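Local coordinates for protein Adhesin/invasin TibA autotransporter (Escherichia coli, PDB 4Q1Q) that mediates adhesion to and invasion of human intestinal epithelial cells, drives bacterial aggregation through self-association and enhances biofilm formation as a heptosylated autotransporter, at residues V142-T151 with R162-T170. Residues are numbered along the deposited sequence; the frame is centred on the assembly and turned at random.
Sequences VSSGGIVKAT and RDGGSATDT. With 289 (D-glycero-alpha-D-manno-heptopyranose), chain N; 289 (D-glycero-alpha-D-manno-heptopyranose), chain O; 289 (D-glycero-alpha-D-manno-heptopyranose), chain P; 289 (D-glycero-alpha-D-manno-heptopyranose), chain R.
Val148 sets its CG2 branch alongside the methyl of Ala167, CG2 to CB 3.6 Å, on the inward face where both residues are buried. Its chi1 of -61° puts CG1 anti to the carbonyl carbon and CG2 between that carbon and the backbone N, on the side of Ala167; a branched valine and a methyl thus fill the inward face side by side, and Val148 also packs on Gln159 of strand 158-161. On the outer face the methyl CG2 of Thr168 lies alongside the aliphatic stem of Lys149, 3.6 Å from its CB. Thr168 OG1, anti to its own N at chi1 -171°, gives a hydrogen bond to Asp169 OD2, which it meets from above the carboxylate plane. Lys149 NZ stays 5.4 Å from that OD2, so any attraction between the charges would act at a distance.

These are successive coils of a right-handed parallel beta-helix, the passenger fold of autotransporters, with an approximate 19-residue repeat. Strands 147-149 and 166-168 run parallel, and Val148 bonds to the latter through both backbone atoms: its N gives a hydrogen bond to Ser166 O, and its O takes one from Thr168 N (2.8 Å, 162° at the hydrogen). Ile147 and Lys149 instead bond to Ala129, one coil back. At the following bend a water accepts from Thr151 N and donates to Thr168 O.

At the other end the coils stack through turns. Gly145 N reaches Gly164 O in 2.7 Å, from above the carbonyl plane. Glycine suits Gly164, whose phi is positive and which faces Ser144 closely, and Gly165, whose CA comes within 3.6 Å of Val142 O. Ser143 and Ser144 project from this bend, each supplying the hydroxyl oxygen through which its own heptose is O-linked at C1. Asp163 OD2 lies 3.3 Å from O3 of the sugar on Ser144, while Arg162 turns its guanidinium edge to O2 of another heptose.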
loop_
_atom_site.group_PDB
_atom_site.type_symbol
_atom_site.label_atom_id
_atom_site.label_comp_id
_atom_site.label_asym_id
_atom_site.label_seq_id
_atom_site.Cartn_x
_atom_site.Cartn_y
_atom_site.Cartn_z
ATOM N N VAL A 142 1.280 0.308 -5.952
ATOM C CA VAL A 142 2.726 0.435 -5.869
ATOM C C VAL A 142 3.380 -0.138 -7.114
ATOM O O VAL A 142 3.155 -1.296 -7.484
ATOM C CB VAL A 142 3.322 -0.292 -4.667
ATOM C CG1 VAL A 142 4.712 0.273 -4.399
ATOM C CG2 VAL A 142 2.388 -0.136 -3.489
ATOM N N SER A 143 4.213 0.682 -7.737
ATOM C CA SER A 143 4.742 0.260 -9.016
ATOM C C SER A 143 6.099 0.827 -9.362
ATOM O O SER A 143 6.477 1.908 -8.906
ATOM C CB SER A 143 3.783 0.731 -10.101
ATOM O OG SER A 143 4.084 0.043 -11.307
ATOM N N SER A 144 6.787 0.060 -10.195
ATOM C CA SER A 144 8.013 0.470 -10.857
ATOM C C SER A 144 8.952 1.230 -9.935
ATOM O O SER A 144 9.213 2.423 -10.126
ATOM C CB SER A 144 7.687 1.259 -12.129
ATOM O OG SER A 144 7.647 0.371 -13.236
ATOM N N GLY A 145 9.451 0.503 -8.942
ATOM C CA GLY A 145 10.424 1.075 -8.028
ATOM C C GLY A 145 9.811 1.691 -6.794
ATOM O O GLY A 145 10.529 2.010 -5.846
ATOM N N GLY A 146 8.492 1.831 -6.770
ATOM C CA GLY A 146 7.839 2.293 -5.550
ATOM C C GLY A 146 7.858 1.287 -4.422
ATOM O O GLY A 146 7.740 0.086 -4.644
ATOM N N ILE A 147 8.040 1.778 -3.199
ATOM C CA ILE A 147 8.196 0.901 -2.051
ATOM C C ILE A 147 7.290 1.358 -0.927
ATOM O O ILE A 147 7.246 2.547 -0.582
ATOM C CB ILE A 147 9.640 0.872 -1.521
ATOM C CG1 ILE A 147 10.588 0.484 -2.667
ATOM C CG2 ILE A 147 9.746 -0.100 -0.354
ATOM C CD1 ILE A 147 12.051 0.339 -2.292
ATOM N N VAL A 148 6.568 0.401 -0.353
ATOM C CA VAL A 148 5.661 0.711 0.750
ATOM C C VAL A 148 5.997 -0.174 1.939
ATOM O O VAL A 148 6.335 -1.347 1.773
ATOM C CB VAL A 148 4.165 0.562 0.393
ATOM C CG1 VAL A 148 3.794 1.505 -0.733
ATOM C CG2 VAL A 148 3.817 -0.869 -0.001
ATOM N N LYS A 149 5.952 0.420 3.126
ATOM C CA LYS A 149 6.430 -0.251 4.322
ATOM C C LYS A 149 5.372 -0.042 5.370
ATOM O O LYS A 149 4.873 1.066 5.504
ATOM C CB LYS A 149 7.793 0.276 4.771
ATOM C CG LYS A 149 8.116 -0.021 6.233
ATOM C CD LYS A 149 9.462 0.538 6.664
ATOM C CE LYS A 149 10.551 -0.517 6.552
ATOM N NZ LYS A 149 11.905 0.096 6.460
ATOM N N ALA A 150 5.038 -1.118 6.079
ATOM C CA ALA A 150 4.109 -1.084 7.201
ATOM C C ALA A 150 2.741 -0.567 6.793
ATOM O O ALA A 150 2.090 0.113 7.578
ATOM C CB ALA A 150 4.651 -0.246 8.357
ATOM N N THR A 151 2.296 -0.893 5.586
ATOM C CA THR A 151 0.900 -0.667 5.210
ATOM C C THR A 151 -0.051 -1.573 6.006
ATOM O O THR A 151 0.170 -2.782 6.102
ATOM C CB THR A 151 0.679 -0.956 3.712
ATOM O OG1 THR A 151 1.706 -0.345 2.911
ATOM C CG2 THR A 151 -0.664 -0.428 3.256
ATOM N N ARG A 162 2.296 -3.940 -8.090
ATOM C CA ARG A 162 2.418 -4.196 -9.524
ATOM C C ARG A 162 3.867 -4.408 -9.936
ATOM O O ARG A 162 4.762 -4.412 -9.081
ATOM C CB ARG A 162 1.745 -3.052 -10.295
ATOM C CG ARG A 162 0.250 -3.002 -9.994
ATOM C CD ARG A 162 -0.572 -2.562 -11.190
ATOM N NE ARG A 162 -1.986 -2.867 -11.019
ATOM C CZ ARG A 162 -2.966 -1.994 -11.233
ATOM N NH1 ARG A 162 -2.688 -0.744 -11.588
ATOM N NH2 ARG A 162 -4.223 -2.373 -11.063
ATOM N N ASP A 163 4.093 -4.601 -11.233
ATOM C CA ASP A 163 5.430 -4.901 -11.750
ATOM C C ASP A 163 6.436 -3.921 -11.159
ATOM O O ASP A 163 6.208 -2.725 -11.219
ATOM C CB ASP A 163 5.435 -4.864 -13.295
ATOM C CG ASP A 163 6.729 -5.387 -13.929
ATOM O OD1 ASP A 163 7.515 -6.083 -13.247
ATOM O OD2 ASP A 163 6.983 -5.131 -15.132
ATOM N N GLY A 164 7.540 -4.391 -10.584
ATOM C CA GLY A 164 8.528 -3.513 -9.966
ATOM C C GLY A 164 8.087 -2.865 -8.661
ATOM O O GLY A 164 8.795 -2.027 -8.111
ATOM N N GLY A 165 6.938 -3.255 -8.115
ATOM C CA GLY A 165 6.473 -2.627 -6.887
ATOM C C GLY A 165 6.949 -3.465 -5.719
ATOM O O GLY A 165 7.105 -4.680 -5.849
ATOM N N SER A 166 7.152 -2.841 -4.563
ATOM C CA SER A 166 7.568 -3.637 -3.420
ATOM C C SER A 166 6.887 -3.234 -2.122
ATOM O O SER A 166 6.823 -2.059 -1.771
ATOM C CB SER A 166 9.090 -3.573 -3.272
ATOM O OG SER A 166 9.525 -4.599 -2.400
ATOM N N ALA A 167 6.431 -4.240 -1.385
ATOM C CA ALA A 167 5.741 -3.993 -0.125
ATOM C C ALA A 167 6.461 -4.772 0.945
ATOM O O ALA A 167 6.742 -5.956 0.748
ATOM C CB ALA A 167 4.296 -4.451 -0.173
ATOM N N THR A 168 6.701 -4.119 2.076
ATOM C CA THR A 168 7.282 -4.813 3.218
ATOM C C THR A 168 6.433 -4.564 4.477
ATOM O O THR A 168 5.808 -3.511 4.635
ATOM C CB THR A 168 8.785 -4.468 3.378
ATOM O OG1 THR A 168 9.354 -5.321 4.380
ATOM C CG2 THR A 168 9.028 -3.016 3.803
ATOM N N ASP A 169 6.320 -5.592 5.314
ATOM C CA ASP A 169 5.715 -5.489 6.637
ATOM C C ASP A 169 4.270 -5.073 6.486
ATOM O O ASP A 169 3.712 -4.403 7.342
ATOM C CB ASP A 169 6.430 -4.483 7.547
ATOM C CG ASP A 169 7.891 -4.837 7.773
ATOM O OD1 ASP A 169 8.125 -5.701 8.643
ATOM O OD2 ASP A 169 8.782 -4.266 7.100
ATOM N N THR A 170 3.654 -5.463 5.381
ATOM C CA THR A 170 2.229 -5.239 5.218
ATOM C C THR A 170 1.487 -6.100 6.239
ATOM O O THR A 170 1.876 -7.246 6.509
ATOM C CB THR A 170 1.817 -5.601 3.770
ATOM O OG1 THR A 170 2.660 -4.926 2.823
ATOM C CG2 THR A 170 0.394 -5.186 3.509
HETATM O O7 289 N . 3.207 4.466 -13.191
HETATM C C7 289 N . 1.833 4.344 -12.808
HETATM C C6 289 N . 1.486 2.889 -12.517
HETATM O O6 289 N . 0.473 2.436 -13.421
HETATM C C5 289 N . 2.684 1.932 -12.582
HETATM O O5 289 N . 2.137 0.614 -12.497
HETATM C C1 289 N . 3.175 -0.316 -12.175
HETATM C C2 289 N . 3.902 -0.638 -13.469
HETATM O O2 289 N . 2.923 -1.260 -14.304
HETATM C C3 289 N . 4.520 0.681 -13.954
HETATM O O3 289 N . 4.920 0.534 -15.327
HETATM C C4 289 N . 3.663 1.943 -13.760
HETATM O O4 289 N . 4.593 3.013 -13.539
HETATM O O7 289 O . 11.802 -3.031 -11.730
HETATM C C7 289 O . 12.445 -2.176 -12.682
HETATM C C6 289 O . 11.535 -0.992 -12.993
HETATM O O6 289 O . 12.087 -0.238 -14.079
HETATM C C5 289 O . 10.128 -1.448 -13.359
HETATM O O5 289 O . 9.477 -0.317 -14.348
HETATM C C1 289 O . 8.037 -0.353 -14.199
HETATM C C2 289 O . 7.562 -1.769 -14.546
HETATM O O2 289 O . 6.505 -1.695 -15.509
HETATM C C3 289 O . 8.695 -2.645 -15.098
HETATM O O3 289 O . 8.627 -2.644 -16.529
HETATM C C4 289 O . 10.114 -2.245 -14.666
HETATM O O4 289 O . 10.908 -3.429 -14.521
HETATM O O7 289 P . -2.523 -10.740 -13.356
HETATM C C7 289 P . -2.909 -9.752 -14.314
HETATM C C6 289 P . -2.263 -8.434 -13.899
HETATM O O6 289 P . -2.909 -7.370 -14.616
HETATM C C5 289 P . -2.268 -8.221 -12.380
HETATM O O5 289 P . -1.347 -7.140 -12.225
HETATM C C1 289 P . -1.128 -6.763 -10.869
HETATM C C2 289 P . -2.430 -6.138 -10.384
HETATM O O2 289 P . -2.919 -5.118 -11.252
HETATM C C3 289 P . -3.443 -7.268 -10.323
HETATM O O3 289 P . -4.691 -6.737 -9.881
HETATM C C4 289 P . -3.598 -7.913 -11.694
HETATM O O4 289 P . -4.340 -9.086 -11.367
HETATM O O7 289 R . 13.473 -4.693 -1.425
HETATM C C7 289 R . 12.180 -5.106 -1.887
HETATM C C6 289 R . 12.267 -6.155 -2.997
HETATM O O6 289 R . 13.637 -6.408 -3.340
HETATM C C5 289 R . 11.536 -7.469 -2.689
HETATM O O5 289 R . 11.627 -8.337 -3.822
HETATM C C1 289 R . 10.611 -9.342 -3.745
HETATM C C2 289 R . 10.986 -10.381 -2.687
HETATM O O2 289 R . 12.129 -11.167 -3.057
HETATM C C3 289 R . 11.162 -9.610 -1.375
HETATM O O3 289 R . 11.716 -10.526 -0.417
HETATM C C4 289 R . 11.999 -8.332 -1.514
HETATM O O4 289 R . 11.890 -7.599 -0.287
HETATM O O HOH W 1 10.074 -1.604 -5.750
HETATM O O HOH W 2 3.465 -2.489 3.381
#